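Diguanylate cyclase (Pseudomonas aeruginosa, PDB 5M3C) joins a GGDEF domain and an EAL domain in one chain and is modelled with bound guanosine-5'-triphosphate and calcium. Local coordinates at residues V213-Y216 with E222-P225; V78-L81 with E85-I88; I350-K355 with Q406-V411. One frame throughout, in Å; residues are numbered along the deposited sequence.

Contact 1: V213-Y216 with E222-P225; sequences VRWY and EISP
Trp215 and Ile223 meet where the chain doubles back at the end of strand 206-217, a strand of the EAL domain's modified beta/alpha barrel, antiparallel to its neighbour 192-200. The returning segment, 222-225, leads directly into helix 225-234. The two runs are antiparallel, with end-to-end directions 152° apart. Tyr216 and Glu222 form a non-hydrogen-bonded pair, their CA atoms 4.2 Å apart.

One backbone hydrogen bond joins the segments. Ile223 N gives its hydrogen to Trp215 O over 2.8 Å. Further back along the strand, a ring carbon meets a carbonyl oxygen: Pro225 CG touches Val213 O at 3.6 Å.

The apolar part is a CH-pi contact. CG1 of Ile223 stands anti to its own carbonyl carbon (chi1 -53°), and from there CD1 reaches over one face of the indole. Ile223 CD1 lies 3.4 Å from the centroid of the six-membered ring of Trp215, very near the ring normal. The two side chains run side by side and point the same way. CG2 of Ile223 reaches the same ring at CE3 and CZ3. Trp215 also packs on Glu181, Leu182 and Ala185 of helix 168-187, and Ile223 on Leu178 of that helix. Both side chains thus lie against helix 168-187, which precedes strand 192-200 in the chain.

The polar side chains lie on the more exposed face. Glu222 is bent at chi2 (-81°), which folds its carboxylate back over the strand. OE2 comes beside Tyr216 CB. OE1 faces Arg214, but the charged groups do not touch, since Arg214 NE stays 4.6 Å from Glu222 OE1. The nearest atom of Arg214 to that oxygen is a methylene: CD lies 3.9 Å from OE1 of Glu222.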
ATOM      1  N   VAL B 213     -10.609 -25.334  -0.737  1.00 50.30           N
ATOM      2  CA  VAL B 213     -11.739 -25.519   0.170  1.00 50.19           C
ATOM      3  C   VAL B 213     -13.068 -25.256  -0.527  1.00 50.09           C
ATOM      4  O   VAL B 213     -13.231 -24.257  -1.226  1.00 50.39           O
ATOM      5  CB  VAL B 213     -11.652 -24.583   1.386  1.00 50.48           C
ATOM      6  CG1 VAL B 213     -12.551 -25.091   2.502  1.00 50.27           C
ATOM      7  CG2 VAL B 213     -10.219 -24.472   1.876  1.00 51.58           C
ATOM      8  N   ARG B 214     -14.016 -26.163  -0.325  1.00 50.23           N
ATOM      9  CA  ARG B 214     -15.356 -26.023  -0.868  1.00 50.80           C
ATOM     10  C   ARG B 214     -16.373 -26.130   0.255  1.00 48.95           C
ATOM     11  O   ARG B 214     -16.097 -26.718   1.299  1.00 47.78           O
ATOM     12  CB  ARG B 214     -15.632 -27.114  -1.903  1.00 53.76           C
ATOM     13  CG  ARG B 214     -14.883 -26.948  -3.218  1.00 55.97           C
ATOM     14  CD  ARG B 214     -15.472 -25.830  -4.061  1.00 57.58           C
ATOM     15  NE  ARG B 214     -15.023 -25.904  -5.449  1.00 59.63           N
ATOM     16  CZ  ARG B 214     -13.892 -25.374  -5.908  1.00 61.21           C
ATOM     17  NH1 ARG B 214     -13.070 -24.721  -5.093  1.00 60.93           N
ATOM     18  NH2 ARG B 214     -13.579 -25.496  -7.192  1.00 62.33           N
ATOM     19  N   TRP B 215     -17.553 -25.563   0.036  1.00 47.38           N
ATOM     20  CA  TRP B 215     -18.619 -25.627   1.024  1.00 46.59           C
ATOM     21  C   TRP B 215     -19.973 -25.704   0.338  1.00 46.63           C
ATOM     22  O   TRP B 215     -20.425 -24.733  -0.261  1.00 47.13           O
ATOM     23  CB  TRP B 215     -18.558 -24.411   1.956  1.00 45.92           C
ATOM     24  CG  TRP B 215     -19.578 -24.430   3.069  1.00 45.49           C
ATOM     25  CD1 TRP B 215     -20.203 -25.525   3.590  1.00 45.42           C
ATOM     26  CD2 TRP B 215     -20.061 -23.304   3.811  1.00 45.05           C
ATOM     27  NE1 TRP B 215     -21.056 -25.149   4.599  1.00 45.22           N
ATOM     28  CE2 TRP B 215     -20.985 -23.791   4.757  1.00 44.84           C
ATOM     29  CE3 TRP B 215     -19.806 -21.930   3.766  1.00 45.21           C
ATOM     30  CZ2 TRP B 215     -21.653 -22.956   5.648  1.00 44.63           C
ATOM     31  CZ3 TRP B 215     -20.472 -21.102   4.653  1.00 45.08           C
ATOM     32  CH2 TRP B 215     -21.385 -21.618   5.580  1.00 44.92           C
ATOM     33  N   TYR B 216     -20.609 -26.870   0.417  1.00 46.84           N
ATOM     34  CA  TYR B 216     -21.969 -27.026  -0.081  1.00 47.51           C
ATOM     35  C   TYR B 216     -22.952 -27.079   1.075  1.00 47.50           C
ATOM     36  O   TYR B 216     -22.729 -27.784   2.061  1.00 47.54           O
ATOM     37  CB  TYR B 216     -22.118 -28.294  -0.919  1.00 48.69           C
ATOM     38  CG  TYR B 216     -23.557 -28.572  -1.310  1.00 50.24           C
ATOM     39  CD1 TYR B 216     -24.145 -27.915  -2.389  1.00 50.86           C
ATOM     40  CD2 TYR B 216     -24.335 -29.473  -0.593  1.00 51.07           C
ATOM     41  CE1 TYR B 216     -25.461 -28.154  -2.747  1.00 50.72           C
ATOM     42  CE2 TYR B 216     -25.653 -29.720  -0.945  1.00 51.96           C
ATOM     43  CZ  TYR B 216     -26.210 -29.056  -2.023  1.00 51.46           C
ATOM     44  OH  TYR B 216     -27.518 -29.293  -2.381  1.00 51.66           O
ATOM     45  N   GLU B 222     -23.991 -24.467  -3.325  1.00 50.94           N
ATOM     46  CA  GLU B 222     -22.545 -24.295  -3.259  1.00 52.25           C
ATOM     47  C   GLU B 222     -22.208 -22.859  -2.883  1.00 51.51           C
ATOM     48  O   GLU B 222     -22.415 -21.935  -3.666  1.00 52.36           O
ATOM     49  CB  GLU B 222     -21.886 -24.653  -4.597  1.00 53.98           C
ATOM     50  CG  GLU B 222     -21.425 -26.101  -4.704  1.00 56.17           C
ATOM     51  CD  GLU B 222     -20.089 -26.351  -4.021  1.00 58.09           C
ATOM     52  OE1 GLU B 222     -19.330 -25.378  -3.810  1.00 58.55           O
ATOM     53  OE2 GLU B 222     -19.792 -27.526  -3.705  1.00 59.63           O
ATOM     54  N   ILE B 223     -21.695 -22.679  -1.674  1.00 50.42           N
ATOM     55  CA  ILE B 223     -21.268 -21.368  -1.222  1.00 50.79           C
ATOM     56  C   ILE B 223     -19.825 -21.151  -1.655  1.00 51.05           C
ATOM     57  O   ILE B 223     -18.930 -21.891  -1.250  1.00 51.67           O
ATOM     58  CB  ILE B 223     -21.392 -21.243   0.306  1.00 50.83           C
ATOM     59  CG1 ILE B 223     -22.808 -21.628   0.745  1.00 50.91           C
ATOM     60  CG2 ILE B 223     -21.074 -19.824   0.751  1.00 50.55           C
ATOM     61  CD1 ILE B 223     -22.942 -21.894   2.228  1.00 51.02           C
ATOM     62  N   SER B 224     -19.602 -20.144  -2.494  1.00 51.68           N
ATOM     63  CA  SER B 224     -18.272 -19.898  -3.046  1.00 52.07           C
ATOM     64  C   SER B 224     -17.327 -19.364  -1.977  1.00 52.15           C
ATOM     65  O   SER B 224     -17.749 -18.634  -1.080  1.00 50.92           O
ATOM     66  CB  SER B 224     -18.340 -18.902  -4.206  1.00 52.34           C
ATOM     67  OG  SER B 224     -18.423 -17.569  -3.728  1.00 52.59           O
ATOM     68  N   PRO B 225     -16.038 -19.724  -2.077  1.00 52.64           N
ATOM     69  CA  PRO B 225     -15.005 -19.223  -1.171  1.00 53.41           C
ATOM     70  C   PRO B 225     -14.952 -17.696  -1.138  1.00 54.52           C
ATOM     71  O   PRO B 225     -14.720 -17.108  -0.076  1.00 55.13           O
ATOM     72  CB  PRO B 225     -13.713 -19.790  -1.764  1.00 53.15           C
ATOM     73  CG  PRO B 225     -14.137 -21.002  -2.517  1.00 52.92           C
ATOM     74  CD  PRO B 225     -15.498 -20.682  -3.058  1.00 52.62           C
TER

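Contact 2: V78-L81 with E85-I88; sequences VARL and EFII
Arg80 faces Phe86 in a non-hydrogen-bonded antiparallel pair. Arg80 CB lies 4.3 Å from Phe86 CD2. Arg80 CG, held anti to the backbone N (chi1 163°), comes alongside Glu85 O at 4.0 Å. Bends at chi2 and chi3 then carry the chain to its charged end. There NE makes a salt bridge with Asp6 OD2. NH2 donates to Gly83 O, within the turn that follows the strand, so the guanidinium is tied back to its own hairpin. Arg80 also touches the bound guanosine-5'-triphosphate and belongs to its pocket.

The two strands, 77-82 and 85-90, form the beta hairpin that carries the Gly-Gly-Asp-Glu-Phe signature of the GGDEF domain. Glu85 and Phe86 are its last two residues. Asp84, just before them, binds calcium together with Asp41 and Leu42. At its nearest atom the Glu85 side chain is about 6 Å from that calcium; its OE2 lies near OD2 of Asp41, two like charges beside the metal.

Ala79 and Ile87 are the hydrogen-bonded pair. Ala79 N gives to Ile87 O over 2.8 Å, and Ile87 N returns a bond of the same length to Ala79 O. Nearer the turn the pairing is looser: Leu81 N to Glu85 O is a weak bond of 3.1 Å, bent to 127° at the hydrogen. Ala79 O also receives a CA-H contact from Phe86, and it sits at the edge of the phenyl ring, near its plane.

On the Arg80 and Phe86 face, Val78 CG1 meets Ile88 CG1 at 3.8 Å, the two side chains lying side by side. Phe86 packs on Leu11. On the other face, Ile87 CG2 lies 3.9 Å from Ala79 CB, and both residues rest on Phe17 of helix 14-31.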
ATOM      1  N   VAL B  78     -32.786  10.100  23.453  1.00 54.34           N
ATOM      2  CA  VAL B  78     -31.777   9.058  23.297  1.00 53.47           C
ATOM      3  C   VAL B  78     -31.992   7.988  24.353  1.00 51.78           C
ATOM      4  O   VAL B  78     -32.173   8.303  25.527  1.00 52.89           O
ATOM      5  CB  VAL B  78     -30.352   9.610  23.487  1.00 54.34           C
ATOM      6  CG1 VAL B  78     -29.322   8.566  23.087  1.00 54.49           C
ATOM      7  CG2 VAL B  78     -30.163  10.882  22.680  1.00 55.12           C
ATOM      8  N   ALA B  79     -31.958   6.726  23.942  1.00 49.25           N
ATOM      9  CA  ALA B  79     -32.202   5.630  24.869  1.00 47.40           C
ATOM     10  C   ALA B  79     -31.173   4.529  24.696  1.00 46.07           C
ATOM     11  O   ALA B  79     -30.616   4.354  23.615  1.00 45.78           O
ATOM     12  CB  ALA B  79     -33.600   5.074  24.656  1.00 47.46           C
ATOM     13  N   ARG B  80     -30.912   3.792  25.768  1.00 44.57           N
ATOM     14  CA  ARG B  80     -30.125   2.574  25.656  1.00 43.82           C
ATOM     15  C   ARG B  80     -31.073   1.406  25.400  1.00 43.08           C
ATOM     16  O   ARG B  80     -31.885   1.051  26.253  1.00 42.58           O
ATOM     17  CB  ARG B  80     -29.276   2.323  26.910  1.00 43.67           C
ATOM     18  CG  ARG B  80     -28.767   0.891  27.009  1.00 43.77           C
ATOM     19  CD  ARG B  80     -27.282   0.793  27.328  1.00 44.23           C
ATOM     20  NE  ARG B  80     -27.019   0.425  28.717  1.00 45.08           N
ATOM     21  CZ  ARG B  80     -26.045  -0.398  29.108  1.00 45.61           C
ATOM     22  NH1 ARG B  80     -25.881  -0.670  30.398  1.00 46.68           N
ATOM     23  NH2 ARG B  80     -25.237  -0.960  28.218  1.00 44.99           N
ATOM     24  N   LEU B  81     -30.974   0.826  24.207  1.00 42.51           N
ATOM     25  CA  LEU B  81     -31.761  -0.348  23.854  1.00 42.25           C
ATOM     26  C   LEU B  81     -31.298  -1.551  24.659  1.00 41.92           C
ATOM     27  O   LEU B  81     -32.107  -2.363  25.104  1.00 41.73           O
ATOM     28  CB  LEU B  81     -31.623  -0.656  22.363  1.00 42.19           C
ATOM     29  CG  LEU B  81     -32.538  -1.763  21.838  1.00 42.16           C
ATOM     30  CD1 LEU B  81     -33.996  -1.383  22.029  1.00 42.49           C
ATOM     31  CD2 LEU B  81     -32.256  -2.046  20.374  1.00 42.21           C
ATOM     32  N   GLU B  85     -25.720  -0.995  22.474  1.00 42.46           N
ATOM     33  CA  GLU B  85     -26.623  -0.466  21.461  1.00 42.72           C
ATOM     34  C   GLU B  85     -27.489   0.651  22.025  1.00 43.11           C
ATOM     35  O   GLU B  85     -28.133   0.490  23.063  1.00 42.64           O
ATOM     36  CB  GLU B  85     -27.511  -1.577  20.900  1.00 42.90           C
ATOM     37  CG  GLU B  85     -26.789  -2.548  19.982  1.00 42.70           C
ATOM     38  CD  GLU B  85     -27.681  -3.681  19.518  1.00 42.33           C
ATOM     39  OE1 GLU B  85     -28.539  -4.121  20.313  1.00 42.42           O
ATOM     40  OE2 GLU B  85     -27.521  -4.133  18.364  1.00 41.81           O
ATOM     41  N   PHE B  86     -27.490   1.786  21.331  1.00 43.56           N
ATOM     42  CA  PHE B  86     -28.330   2.921  21.681  1.00 44.05           C
ATOM     43  C   PHE B  86     -29.321   3.163  20.557  1.00 43.90           C
ATOM     44  O   PHE B  86     -29.032   2.887  19.390  1.00 44.29           O
ATOM     45  CB  PHE B  86     -27.483   4.174  21.893  1.00 44.75           C
ATOM     46  CG  PHE B  86     -26.426   4.017  22.944  1.00 45.58           C
ATOM     47  CD1 PHE B  86     -25.194   3.470  22.626  1.00 45.92           C
ATOM     48  CD2 PHE B  86     -26.664   4.410  24.250  1.00 46.07           C
ATOM     49  CE1 PHE B  86     -24.217   3.319  23.591  1.00 46.27           C
ATOM     50  CE2 PHE B  86     -25.693   4.261  25.221  1.00 46.47           C
ATOM     51  CZ  PHE B  86     -24.466   3.714  24.892  1.00 46.47           C
ATOM     52  N   ILE B  87     -30.492   3.678  20.912  1.00 43.95           N
ATOM     53  CA  ILE B  87     -31.519   3.972  19.927  1.00 43.86           C
ATOM     54  C   ILE B  87     -32.042   5.381  20.146  1.00 43.94           C
ATOM     55  O   ILE B  87     -32.159   5.844  21.283  1.00 44.59           O
ATOM     56  CB  ILE B  87     -32.664   2.942  19.984  1.00 43.81           C
ATOM     57  CG1 ILE B  87     -33.489   3.009  18.697  1.00 44.26           C
ATOM     58  CG2 ILE B  87     -33.526   3.160  21.220  1.00 43.70           C
ATOM     59  CD1 ILE B  87     -34.210   1.719  18.371  1.00 44.56           C
ATOM     60  N   ILE B  88     -32.344   6.062  19.046  1.00 44.57           N
ATOM     61  CA  ILE B  88     -32.672   7.478  19.086  1.00 45.90           C
ATOM     62  C   ILE B  88     -33.925   7.783  18.279  1.00 46.42           C
ATOM     63  O   ILE B  88     -34.189   7.149  17.257  1.00 45.93           O
ATOM     64  CB  ILE B  88     -31.505   8.319  18.537  1.00 46.94           C
ATOM     65  CG1 ILE B  88     -30.261   8.111  19.399  1.00 47.80           C
ATOM     66  CG2 ILE B  88     -31.872   9.795  18.499  1.00 47.27           C
ATOM     67  CD1 ILE B  88     -28.998   8.682  18.793  1.00 48.25           C
TER

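Contact 3: I350-K355 with Q406-V411; sequences ILKIDK and QIQGFV
Lys352 and Gln408 meet through one side-chain hydrogen bond inside the barrel of the EAL domain. Their backbones stay apart: the nearest CA atoms between the two segments, those of Lys352 and Ile407, are 9.3 Å from each other.

In the hydrogen bond, Lys352 NZ donates to Gln408 OE1 over 3.0 Å. The donor sits well off the carbonyl direction (C=O...N angle 133°) and is tilted 24° from the amide plane. Gln408 reaches out fully extended, with CG anti to the backbone N (chi1 177°). Lys352 is bent at chi3, and its chain approaches obliquely, bringing Lys352 CE to 3.8 Å from Gln408 OE1.

The ionic contacts lie just beyond this pair. Lys352 NZ makes a salt bridge with Glu301 OE2 and a long, weak ion pair with Glu210 OE1. Glu210 and Glu301 bind calcium together with Asn269 and Asp331, and the nearest atom of the Lys352 side chain is about 4 Å from that ion.

The other half of the amide is bonded too. Gln408 NE2 donates to Glu210 OE1 and to Gln196 OE1. A cationic donor at OE1 and carboxylate and amide acceptors at NE2 are consistent with this rotation of the amide. Gln408 thus acts in the second shell, holding both Lys352 and the metal ligand Glu210.

Strand 350-353 lies between strands 327-333 and 384-387 and pairs with both. Strand 406-417 ends the strand order at the other side, and the barrel brings it next to strand 384-387, where Gln406 touches Ile386. Ile407 turns to Gln396 and Leu399 of helix 393-401.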
ATOM      1  N   ILE B 350       7.972 -20.860  -5.820  1.00 64.58           N
ATOM      2  CA  ILE B 350       7.020 -20.853  -6.922  1.00 64.22           C
ATOM      3  C   ILE B 350       6.489 -19.444  -7.184  1.00 62.77           C
ATOM      4  O   ILE B 350       6.419 -18.621  -6.276  1.00 62.40           O
ATOM      5  CB  ILE B 350       5.826 -21.783  -6.616  1.00 64.24           C
ATOM      6  CG1 ILE B 350       6.316 -23.178  -6.209  1.00 64.31           C
ATOM      7  CG2 ILE B 350       4.881 -21.866  -7.807  1.00 64.07           C
ATOM      8  CD1 ILE B 350       7.037 -23.931  -7.306  1.00 65.06           C
ATOM      9  N   LEU B 351       6.117 -19.182  -8.432  1.00 62.04           N
ATOM     10  CA  LEU B 351       5.539 -17.901  -8.826  1.00 62.76           C
ATOM     11  C   LEU B 351       4.280 -18.176  -9.647  1.00 63.76           C
ATOM     12  O   LEU B 351       4.359 -18.712 -10.754  1.00 64.55           O
ATOM     13  CB  LEU B 351       6.558 -17.096  -9.648  1.00 63.30           C
ATOM     14  CG  LEU B 351       6.239 -15.671 -10.130  1.00 62.67           C
ATOM     15  CD1 LEU B 351       4.991 -15.618 -11.001  1.00 62.27           C
ATOM     16  CD2 LEU B 351       6.107 -14.717  -8.958  1.00 62.19           C
ATOM     17  N   LYS B 352       3.118 -17.815  -9.109  1.00 63.55           N
ATOM     18  CA  LYS B 352       1.860 -18.116  -9.787  1.00 63.39           C
ATOM     19  C   LYS B 352       1.298 -16.916 -10.552  1.00 63.05           C
ATOM     20  O   LYS B 352       0.913 -15.904  -9.958  1.00 62.24           O
ATOM     21  CB  LYS B 352       0.833 -18.635  -8.781  1.00 64.15           C
ATOM     22  CG  LYS B 352       1.376 -19.726  -7.870  1.00 64.39           C
ATOM     23  CD  LYS B 352       0.265 -20.587  -7.292  1.00 64.68           C
ATOM     24  CE  LYS B 352      -0.336 -21.499  -8.350  1.00 65.06           C
ATOM     25  NZ  LYS B 352      -1.323 -22.454  -7.778  1.00 65.44           N
ATOM     26  N   ILE B 353       1.243 -17.046 -11.875  1.00 63.13           N
ATOM     27  CA  ILE B 353       0.753 -15.973 -12.737  1.00 63.57           C
ATOM     28  C   ILE B 353      -0.760 -15.842 -12.614  1.00 65.13           C
ATOM     29  O   ILE B 353      -1.487 -16.812 -12.817  1.00 67.51           O
ATOM     30  CB  ILE B 353       1.101 -16.227 -14.216  1.00 62.32           C
ATOM     31  CG1 ILE B 353       2.590 -16.555 -14.368  1.00 62.21           C
ATOM     32  CG2 ILE B 353       0.724 -15.018 -15.061  1.00 61.74           C
ATOM     33  CD1 ILE B 353       3.018 -16.837 -15.792  1.00 62.51           C
ATOM     34  N   ASP B 354      -1.226 -14.639 -12.292  1.00 65.46           N
ATOM     35  CA  ASP B 354      -2.653 -14.380 -12.092  1.00 65.41           C
ATOM     36  C   ASP B 354      -3.499 -14.831 -13.284  1.00 65.06           C
ATOM     37  O   ASP B 354      -3.046 -14.806 -14.428  1.00 65.72           O
ATOM     38  CB  ASP B 354      -2.888 -12.891 -11.833  1.00 66.22           C
ATOM     39  CG  ASP B 354      -4.286 -12.599 -11.318  1.00 66.12           C
ATOM     40  OD1 ASP B 354      -4.628 -13.077 -10.216  1.00 65.66           O
ATOM     41  OD2 ASP B 354      -5.039 -11.882 -12.011  1.00 65.49           O
ATOM     42  N   LYS B 355      -4.735 -15.228 -13.000  1.00 65.19           N
ATOM     43  CA  LYS B 355      -5.640 -15.764 -14.015  1.00 65.78           C
ATOM     44  C   LYS B 355      -6.056 -14.720 -15.051  1.00 65.24           C
ATOM     45  O   LYS B 355      -6.523 -15.071 -16.135  1.00 66.95           O
ATOM     46  CB  LYS B 355      -6.889 -16.349 -13.348  1.00 65.47           C
ATOM     47  N   GLN B 406       5.379 -24.572 -15.854  1.00 75.44           N
ATOM     48  CA  GLN B 406       4.259 -25.385 -15.393  1.00 72.95           C
ATOM     49  C   GLN B 406       2.926 -24.758 -15.759  1.00 73.39           C
ATOM     50  O   GLN B 406       2.876 -23.671 -16.332  1.00 73.75           O
ATOM     51  CB  GLN B 406       4.339 -25.589 -13.884  1.00 70.83           C
ATOM     52  CG  GLN B 406       5.539 -26.410 -13.450  1.00 70.55           C
ATOM     53  CD  GLN B 406       5.661 -26.500 -11.945  1.00 69.81           C
ATOM     54  OE1 GLN B 406       4.772 -26.067 -11.212  1.00 69.37           O
ATOM     55  NE2 GLN B 406       6.768 -27.062 -11.474  1.00 69.47           N
ATOM     56  N   ILE B 407       1.845 -25.455 -15.424  1.00 73.69           N
ATOM     57  CA  ILE B 407       0.512 -25.018 -15.802  1.00 73.36           C
ATOM     58  C   ILE B 407      -0.561 -25.633 -14.905  1.00 73.01           C
ATOM     59  O   ILE B 407      -0.368 -26.708 -14.318  1.00 72.62           O
ATOM     60  CB  ILE B 407       0.216 -25.369 -17.275  1.00 73.59           C
ATOM     61  CG1 ILE B 407      -0.412 -24.167 -17.974  1.00 74.36           C
ATOM     62  CG2 ILE B 407      -0.667 -26.610 -17.377  1.00 73.11           C
ATOM     63  CD1 ILE B 407      -0.770 -24.415 -19.423  1.00 76.26           C
ATOM     64  N   GLN B 408      -1.693 -24.938 -14.816  1.00 71.28           N
ATOM     65  CA  GLN B 408      -2.803 -25.353 -13.967  1.00 70.01           C
ATOM     66  C   GLN B 408      -4.120 -24.755 -14.459  1.00 70.16           C
ATOM     67  O   GLN B 408      -4.200 -23.558 -14.749  1.00 69.47           O
ATOM     68  CB  GLN B 408      -2.539 -24.918 -12.525  1.00 69.37           C
ATOM     69  CG  GLN B 408      -3.672 -25.228 -11.560  1.00 69.19           C
ATOM     70  CD  GLN B 408      -3.333 -24.878 -10.124  1.00 68.52           C
ATOM     71  OE1 GLN B 408      -2.231 -24.414  -9.824  1.00 67.75           O
ATOM     72  NE2 GLN B 408      -4.283 -25.106  -9.222  1.00 67.87           N
ATOM     73  N   GLY B 409      -5.152 -25.591 -14.557  1.00 70.84           N
ATOM     74  CA  GLY B 409      -6.475 -25.116 -14.954  1.00 70.93           C
ATOM     75  C   GLY B 409      -7.387 -26.151 -15.587  1.00 70.60           C
ATOM     76  O   GLY B 409      -7.038 -27.329 -15.706  1.00 69.25           O
ATOM     77  N   PHE B 410      -8.562 -25.687 -16.006  1.00 71.49           N
ATOM     78  CA  PHE B 410      -9.583 -26.544 -16.603  1.00 73.36           C
ATOM     79  C   PHE B 410      -9.041 -27.339 -17.790  1.00 74.91           C
ATOM     80  O   PHE B 410      -9.377 -28.513 -17.960  1.00 73.98           O
ATOM     81  CB  PHE B 410     -10.786 -25.708 -17.047  1.00 72.56           C
ATOM     82  N   VAL B 411      -8.208 -26.700 -18.608  1.00 77.22           N
ATOM     83  CA  VAL B 411      -7.598 -27.381 -19.749  1.00 78.21           C
ATOM     84  C   VAL B 411      -6.996 -28.706 -19.295  1.00 76.74           C
ATOM     85  O   VAL B 411      -7.021 -29.694 -20.030  1.00 76.02           O
ATOM     86  CB  VAL B 411      -6.500 -26.529 -20.417  1.00 80.32           C
ATOM     87  CG1 VAL B 411      -5.311 -26.353 -19.480  1.00 80.97           C
ATOM     88  CG2 VAL B 411      -6.053 -27.165 -21.727  1.00 80.23           C
TER

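In the fold
Contacts 1 and 3 belong to the EAL domain and reach the same curled sheet; their centres are 21 Å apart. Contact 2 lies in the GGDEF domain, its centre 53 Å from that of contact 3 and on the opposite side of the chain's centre. Contacts 2 and 3 are buried, whereas contact 1 is partly buried, with Trp215 and Ile223 inside and Tyr216 and Glu222 exposed. Contact 2 is strand pairing between neighbours in sequence. Contact 1 keeps one backbone bond at a turn. Contact 3 has none and joins its strands through side chains alone, inside the barrel. Contacts 2 and 3 each adjoin a calcium site; the Arg214 side chain is about 10 Å from one.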